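Local coordinates for protein molinate hydrolase (Gulosibacter molinativorax, PDB 4UB9) that probably hydrolyses the thiocarbamate herbicide molinate and is a zinc-binding member of the amidohydrolase family, at residues T56-G68 with E435-V447. Sequence-based numbering, arbitrary orientation.
Sequences TVFIEDGRITKVG and ELGSIDVGKLGDV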
ATOM      1  N   THR A  56     -15.110  60.139   0.196  1.00 42.04           N
ATOM      2  CA  THR A  56     -16.037  59.645   1.147  1.00 46.08           C
ATOM      3  C   THR A  56     -17.034  58.720   0.452  1.00 48.86           C
ATOM      4  O   THR A  56     -17.540  59.004  -0.632  1.00 48.87           O
ATOM      5  CB  THR A  56     -16.758  60.799   1.894  1.00 50.95           C
ATOM      6  OG1 THR A  56     -15.833  61.362   2.844  1.00 59.35           O
ATOM      7  CG2 THR A  56     -18.017  60.321   2.626  1.00 47.47           C
ATOM      8  N   VAL A  57     -17.305  57.613   1.129  1.00 47.32           N
ATOM      9  CA  VAL A  57     -18.278  56.633   0.671  1.00 44.92           C
ATOM     10  C   VAL A  57     -19.409  56.516   1.670  1.00 47.52           C
ATOM     11  O   VAL A  57     -19.183  56.346   2.873  1.00 55.71           O
ATOM     12  CB  VAL A  57     -17.655  55.247   0.523  1.00 46.77           C
ATOM     13  CG1 VAL A  57     -18.714  54.240   0.074  1.00 50.95           C
ATOM     14  CG2 VAL A  57     -16.493  55.296  -0.445  1.00 42.55           C
ATOM     15  N   PHE A  58     -20.622  56.648   1.173  1.00 42.65           N
ATOM     16  CA  PHE A  58     -21.765  56.693   2.050  1.00 46.75           C
ATOM     17  C   PHE A  58     -22.684  55.535   1.752  1.00 47.00           C
ATOM     18  O   PHE A  58     -23.154  55.354   0.616  1.00 47.59           O
ATOM     19  CB  PHE A  58     -22.538  58.019   1.932  1.00 51.15           C
ATOM     20  CG  PHE A  58     -23.598  58.197   2.981  1.00 53.68           C
ATOM     21  CD1 PHE A  58     -23.255  58.565   4.259  1.00 57.68           C
ATOM     22  CD2 PHE A  58     -24.948  58.047   2.674  1.00 59.83           C
ATOM     23  CE1 PHE A  58     -24.220  58.740   5.239  1.00 60.90           C
ATOM     24  CE2 PHE A  58     -25.927  58.235   3.647  1.00 64.07           C
ATOM     25  CZ  PHE A  58     -25.556  58.572   4.938  1.00 59.12           C
ATOM     26  N   ILE A  59     -22.978  54.798   2.809  1.00 48.21           N
ATOM     27  CA  ILE A  59     -23.817  53.606   2.718  1.00 49.93           C
ATOM     28  C   ILE A  59     -25.014  53.761   3.610  1.00 46.04           C
ATOM     29  O   ILE A  59     -24.894  54.134   4.765  1.00 54.17           O
ATOM     30  CB  ILE A  59     -23.056  52.320   3.125  1.00 45.92           C
ATOM     31  CG1 ILE A  59     -21.855  52.101   2.199  1.00 41.52           C
ATOM     32  CG2 ILE A  59     -23.970  51.110   3.106  1.00 44.52           C
ATOM     33  CD1 ILE A  59     -20.677  51.430   2.896  1.00 45.37           C
ATOM     34  N   GLU A  60     -26.152  53.387   3.065  1.00 47.93           N
ATOM     35  CA  GLU A  60     -27.423  53.517   3.723  1.00 51.24           C
ATOM     36  C   GLU A  60     -28.242  52.229   3.533  1.00 49.21           C
ATOM     37  O   GLU A  60     -28.519  51.816   2.420  1.00 47.03           O
ATOM     38  CB  GLU A  60     -28.145  54.688   3.093  1.00 56.72           C
ATOM     39  CG  GLU A  60     -29.190  55.327   3.963  1.00 72.25           C
ATOM     40  CD  GLU A  60     -29.863  56.504   3.260  1.00 85.34           C
ATOM     41  OE1 GLU A  60     -31.111  56.617   3.307  1.00 79.91           O
ATOM     42  OE2 GLU A  60     -29.136  57.307   2.637  1.00 83.71           O
ATOM     43  N   ASP A  61     -28.615  51.602   4.641  1.00 48.13           N
ATOM     44  CA  ASP A  61     -29.378  50.355   4.616  1.00 52.98           C
ATOM     45  C   ASP A  61     -28.763  49.270   3.721  1.00 53.77           C
ATOM     46  O   ASP A  61     -29.448  48.630   2.923  1.00 50.16           O
ATOM     47  CB  ASP A  61     -30.826  50.640   4.208  1.00 58.64           C
ATOM     48  CG  ASP A  61     -31.592  51.388   5.295  1.00 65.13           C
ATOM     49  OD1 ASP A  61     -30.993  51.720   6.330  1.00 72.74           O
ATOM     50  OD2 ASP A  61     -32.790  51.640   5.125  1.00 71.38           O
ATOM     51  N   GLY A  62     -27.453  49.110   3.851  1.00 49.90           N
ATOM     52  CA  GLY A  62     -26.723  48.074   3.124  1.00 49.57           C
ATOM     53  C   GLY A  62     -26.244  48.426   1.729  1.00 47.37           C
ATOM     54  O   GLY A  62     -25.356  47.792   1.217  1.00 47.28           O
ATOM     55  N   ARG A  63     -26.805  49.478   1.143  1.00 50.98           N
ATOM     56  CA  ARG A  63     -26.475  49.906  -0.225  1.00 49.05           C
ATOM     57  C   ARG A  63     -25.708  51.227  -0.287  1.00 55.50           C
ATOM     58  O   ARG A  63     -26.012  52.183   0.449  1.00 56.89           O
ATOM     59  CB  ARG A  63     -27.736  50.040  -1.073  1.00 54.29           C
ATOM     60  CG  ARG A  63     -27.959  48.903  -2.065  1.00 62.53           C
ATOM     61  CD  ARG A  63     -28.684  47.717  -1.435  1.00 65.07           C
ATOM     62  NE  ARG A  63     -28.948  46.519  -2.267  1.00 69.68           N
ATOM     63  CZ  ARG A  63     -28.341  46.145  -3.405  1.00 68.88           C
ATOM     64  NH1 ARG A  63     -27.386  46.852  -4.001  1.00 76.34           N
ATOM     65  NH2 ARG A  63     -28.706  45.019  -3.979  1.00 63.67           N
ATOM     66  N   ILE A  64     -24.707  51.270  -1.170  1.00 47.96           N
ATOM     67  CA  ILE A  64     -23.947  52.478  -1.417  1.00 45.37           C
ATOM     68  C   ILE A  64     -24.884  53.487  -2.053  1.00 45.65           C
ATOM     69  O   ILE A  64     -25.463  53.229  -3.113  1.00 45.86           O
ATOM     70  CB  ILE A  64     -22.730  52.248  -2.335  1.00 46.54           C
ATOM     71  CG1 ILE A  64     -21.709  51.321  -1.683  1.00 51.42           C
ATOM     72  CG2 ILE A  64     -22.027  53.565  -2.637  1.00 48.58           C
ATOM     73  CD1 ILE A  64     -20.610  50.829  -2.605  1.00 53.10           C
ATOM     74  N   THR A  65     -25.006  54.641  -1.410  1.00 47.23           N
ATOM     75  CA  THR A  65     -25.843  55.762  -1.939  1.00 49.08           C
ATOM     76  C   THR A  65     -25.033  56.944  -2.463  1.00 43.08           C
ATOM     77  O   THR A  65     -25.492  57.646  -3.344  1.00 48.86           O
ATOM     78  CB  THR A  65     -26.851  56.288  -0.895  1.00 50.65           C
ATOM     79  OG1 THR A  65     -26.147  56.683   0.286  1.00 54.13           O
ATOM     80  CG2 THR A  65     -27.869  55.223  -0.550  1.00 51.68           C
ATOM     81  N   LYS A  66     -23.830  57.135  -1.951  1.00 39.98           N
ATOM     82  CA  LYS A  66     -23.011  58.243  -2.377  1.00 49.04           C
ATOM     83  C   LYS A  66     -21.536  57.936  -2.388  1.00 51.15           C
ATOM     84  O   LYS A  66     -21.007  57.350  -1.459  1.00 57.08           O
ATOM     85  CB  LYS A  66     -23.243  59.426  -1.429  1.00 59.81           C
ATOM     86  CG  LYS A  66     -24.216  60.466  -1.945  1.00 66.78           C
ATOM     87  CD  LYS A  66     -24.936  61.207  -0.825  1.00 76.33           C
ATOM     88  CE  LYS A  66     -25.587  62.475  -1.372  1.00 87.13           C
ATOM     89  NZ  LYS A  66     -27.007  62.570  -0.944  1.00 95.99           N
ATOM     90  N   VAL A  67     -20.869  58.424  -3.419  1.00 55.36           N
ATOM     91  CA  VAL A  67     -19.411  58.359  -3.511  1.00 57.13           C
ATOM     92  C   VAL A  67     -18.910  59.663  -4.099  1.00 59.93           C
ATOM     93  O   VAL A  67     -19.258  60.022  -5.208  1.00 61.30           O
ATOM     94  CB  VAL A  67     -18.923  57.248  -4.449  1.00 55.62           C
ATOM     95  CG1 VAL A  67     -17.396  57.213  -4.508  1.00 54.99           C
ATOM     96  CG2 VAL A  67     -19.475  55.921  -3.995  1.00 56.57           C
ATOM     97  N   GLY A  68     -18.093  60.379  -3.350  1.00 61.33           N
ATOM     98  CA  GLY A  68     -17.570  61.611  -3.869  1.00 64.65           C
ATOM     99  C   GLY A  68     -16.610  62.283  -2.945  1.00 67.83           C
ATOM    100  O   GLY A  68     -16.157  61.709  -1.943  1.00 65.33           O
ATOM    101  N   GLU A 435     -24.107  43.905  -8.401  1.00 45.58           N
ATOM    102  CA  GLU A 435     -24.294  43.992  -6.952  1.00 43.23           C
ATOM    103  C   GLU A 435     -23.071  44.130  -6.082  1.00 39.99           C
ATOM    104  O   GLU A 435     -23.155  44.638  -4.956  1.00 38.81           O
ATOM    105  CB  GLU A 435     -25.001  42.768  -6.475  1.00 51.88           C
ATOM    106  CG  GLU A 435     -26.395  42.720  -7.005  1.00 66.29           C
ATOM    107  CD  GLU A 435     -27.341  42.213  -5.960  1.00 81.36           C
ATOM    108  OE1 GLU A 435     -28.486  42.713  -5.914  1.00 98.50           O
ATOM    109  OE2 GLU A 435     -26.939  41.315  -5.197  1.00 81.89           O
ATOM    110  N   LEU A 436     -21.937  43.661  -6.560  1.00 35.36           N
ATOM    111  CA  LEU A 436     -20.732  43.696  -5.750  1.00 36.65           C
ATOM    112  C   LEU A 436     -19.477  43.699  -6.590  1.00 34.22           C
ATOM    113  O   LEU A 436     -19.538  43.597  -7.807  1.00 34.58           O
ATOM    114  CB  LEU A 436     -20.719  42.525  -4.753  1.00 39.68           C
ATOM    115  CG  LEU A 436     -20.749  41.107  -5.375  1.00 37.82           C
ATOM    116  CD1 LEU A 436     -19.346  40.544  -5.493  1.00 37.41           C
ATOM    117  CD2 LEU A 436     -21.627  40.188  -4.578  1.00 37.55           C
ATOM    118  N   GLY A 437     -18.353  43.920  -5.919  1.00 36.41           N
ATOM    119  CA  GLY A 437     -17.033  43.885  -6.561  1.00 37.10           C
ATOM    120  C   GLY A 437     -16.457  45.239  -6.923  1.00 32.93           C
ATOM    121  O   GLY A 437     -15.338  45.337  -7.422  1.00 37.67           O
ATOM    122  N   SER A 438     -17.242  46.279  -6.713  1.00 30.68           N
ATOM    123  CA  SER A 438     -16.736  47.649  -6.830  1.00 33.18           C
ATOM    124  C   SER A 438     -17.523  48.598  -5.941  1.00 35.80           C
ATOM    125  O   SER A 438     -18.689  48.361  -5.596  1.00 38.02           O
ATOM    126  CB  SER A 438     -16.769  48.167  -8.283  1.00 32.60           C
ATOM    127  OG  SER A 438     -18.118  48.367  -8.727  1.00 32.86           O
ATOM    128  N   ILE A 439     -16.877  49.720  -5.675  1.00 36.15           N
ATOM    129  CA  ILE A 439     -17.516  50.813  -4.975  1.00 40.09           C
ATOM    130  C   ILE A 439     -18.191  51.776  -5.957  1.00 41.36           C
ATOM    131  O   ILE A 439     -17.542  52.536  -6.674  1.00 40.43           O
ATOM    132  CB  ILE A 439     -16.502  51.544  -4.108  1.00 41.73           C
ATOM    133  CG1 ILE A 439     -16.062  50.583  -2.997  1.00 43.98           C
ATOM    134  CG2 ILE A 439     -17.143  52.791  -3.518  1.00 39.56           C
ATOM    135  CD1 ILE A 439     -14.912  51.072  -2.145  1.00 50.67           C
ATOM    136  N   ASP A 440     -19.505  51.672  -6.014  1.00 41.95           N
ATOM    137  CA  ASP A 440     -20.331  52.344  -7.028  1.00 42.00           C
ATOM    138  C   ASP A 440     -21.720  52.459  -6.467  1.00 42.37           C
ATOM    139  O   ASP A 440     -22.209  51.550  -5.795  1.00 43.71           O
ATOM    140  CB  ASP A 440     -20.432  51.547  -8.350  1.00 45.39           C
ATOM    141  CG  ASP A 440     -19.324  51.895  -9.354  1.00 45.55           C
ATOM    142  OD1 ASP A 440     -19.250  53.070  -9.761  1.00 53.02           O
ATOM    143  OD2 ASP A 440     -18.507  51.012  -9.731  1.00 48.79           O
ATOM    144  N   VAL A 441     -22.340  53.590  -6.746  1.00 40.89           N
ATOM    145  CA  VAL A 441     -23.637  53.893  -6.192  1.00 42.15           C
ATOM    146  C   VAL A 441     -24.581  52.802  -6.626  1.00 40.35           C
ATOM    147  O   VAL A 441     -24.588  52.424  -7.774  1.00 48.93           O
ATOM    148  CB  VAL A 441     -24.142  55.288  -6.658  1.00 43.23           C
ATOM    149  CG1 VAL A 441     -25.596  55.509  -6.248  1.00 43.09           C
ATOM    150  CG2 VAL A 441     -23.250  56.383  -6.073  1.00 41.82           C
ATOM    151  N   GLY A 442     -25.397  52.320  -5.712  1.00 42.04           N
ATOM    152  CA  GLY A 442     -26.391  51.273  -6.027  1.00 41.81           C
ATOM    153  C   GLY A 442     -25.937  49.866  -5.669  1.00 41.73           C
ATOM    154  O   GLY A 442     -26.751  49.010  -5.396  1.00 42.79           O
ATOM    155  N   LYS A 443     -24.635  49.650  -5.625  1.00 43.45           N
ATOM    156  CA  LYS A 443     -24.079  48.346  -5.230  1.00 44.89           C
ATOM    157  C   LYS A 443     -24.083  48.113  -3.723  1.00 42.38           C
ATOM    158  O   LYS A 443     -24.266  49.039  -2.944  1.00 47.47           O
ATOM    159  CB  LYS A 443     -22.663  48.171  -5.786  1.00 49.14           C
ATOM    160  CG  LYS A 443     -22.632  48.125  -7.311  1.00 47.04           C
ATOM    161  CD  LYS A 443     -21.286  47.664  -7.848  1.00 50.06           C
ATOM    162  CE  LYS A 443     -21.235  47.883  -9.338  1.00 50.15           C
ATOM    163  NZ  LYS A 443     -20.126  47.129  -9.974  1.00 59.71           N
ATOM    164  N   LEU A 444     -23.875  46.870  -3.319  1.00 38.51           N
ATOM    165  CA  LEU A 444     -23.825  46.530  -1.890  1.00 37.76           C
ATOM    166  C   LEU A 444     -22.684  47.231  -1.166  1.00 39.61           C
ATOM    167  O   LEU A 444     -21.620  47.461  -1.726  1.00 38.02           O
ATOM    168  CB  LEU A 444     -23.701  45.034  -1.691  1.00 39.77           C
ATOM    169  CG  LEU A 444     -24.957  44.226  -2.049  1.00 39.43           C
ATOM    170  CD1 LEU A 444     -24.586  42.794  -2.350  1.00 36.00           C
ATOM    171  CD2 LEU A 444     -26.004  44.269  -0.939  1.00 40.51           C
ATOM    172  N   GLY A 445     -22.916  47.541   0.097  1.00 38.77           N
ATOM    173  CA  GLY A 445     -21.969  48.303   0.938  1.00 39.99           C
ATOM    174  C   GLY A 445     -20.854  47.525   1.604  1.00 37.38           C
ATOM    175  O   GLY A 445     -20.701  47.509   2.839  1.00 40.00           O
ATOM    176  N   ASP A 446     -20.074  46.882   0.766  1.00 38.22           N
ATOM    177  CA  ASP A 446     -18.970  46.064   1.211  1.00 38.26           C
ATOM    178  C   ASP A 446     -17.704  46.824   0.986  1.00 41.90           C
ATOM    179  O   ASP A 446     -17.336  47.135  -0.157  1.00 46.83           O
ATOM    180  CB  ASP A 446     -18.916  44.738   0.429  1.00 45.62           C
ATOM    181  CG  ASP A 446     -20.146  43.828   0.667  1.00 45.89           C
ATOM    182  OD1 ASP A 446     -20.966  44.113   1.567  1.00 50.39           O
ATOM    183  OD2 ASP A 446     -20.288  42.820  -0.079  1.00 51.60           O
ATOM    184  N   VAL A 447     -16.956  47.064   2.049  1.00 40.47           N
ATOM    185  CA  VAL A 447     -15.767  47.918   1.942  1.00 35.16           C
ATOM    186  C   VAL A 447     -14.729  47.462   2.910  1.00 37.67           C
ATOM    187  O   VAL A 447     -15.045  47.005   4.009  1.00 43.69           O
ATOM    188  CB  VAL A 447     -16.113  49.368   2.322  1.00 40.37           C
ATOM    189  CG1 VAL A 447     -14.902  50.252   2.311  1.00 39.53           C
ATOM    190  CG2 VAL A 447     -17.165  49.922   1.380  1.00 44.11           C
TER
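Arg63 bends at chi2 (86°) and then runs extended at chi3, which carries its guanidinium over Leu444 to Glu435. Its backbone begins the second strand of a beta hairpin, turned at Glu60-Arg63, in the small beta-sheet domain beside the amidohydrolase barrel. Segment 435-447, mostly loop and ending at the start of strand 447-450, docks along the edge of this hairpin. Leu444 CD2 sits over the centre of one guanidinium face, 3.9 Å from Arg63 CZ. Glu435 OE1 comes in at the edge, 3.0 Å from Arg63 NH2, in a salt bridge whose hydrogen bond is weak. The two flat groups stand 77° apart. An alanine here would probably leave Glu435 without this positive mate and uncover the methyl end of Leu444. Backbone bonds fix the loop: Ile64 N gives to Lys443 O, and Gly442 N returns to Ile64 O. With CG1 opposite the carbonyl carbon and chi2 extended (169°), Ile64 CD1 reaches 3.9 Å from Ile439 CA. Ile439 CG2 touches Val57 and Val67. Leu43 packs on Val67 and Ile439, and Ile89 on Ile439. At Gly445, a CB would clash with Ile59 CG2. Gly445 N donates to Gly62 O at 2.7 Å, an oxygen that a CB would also crowd.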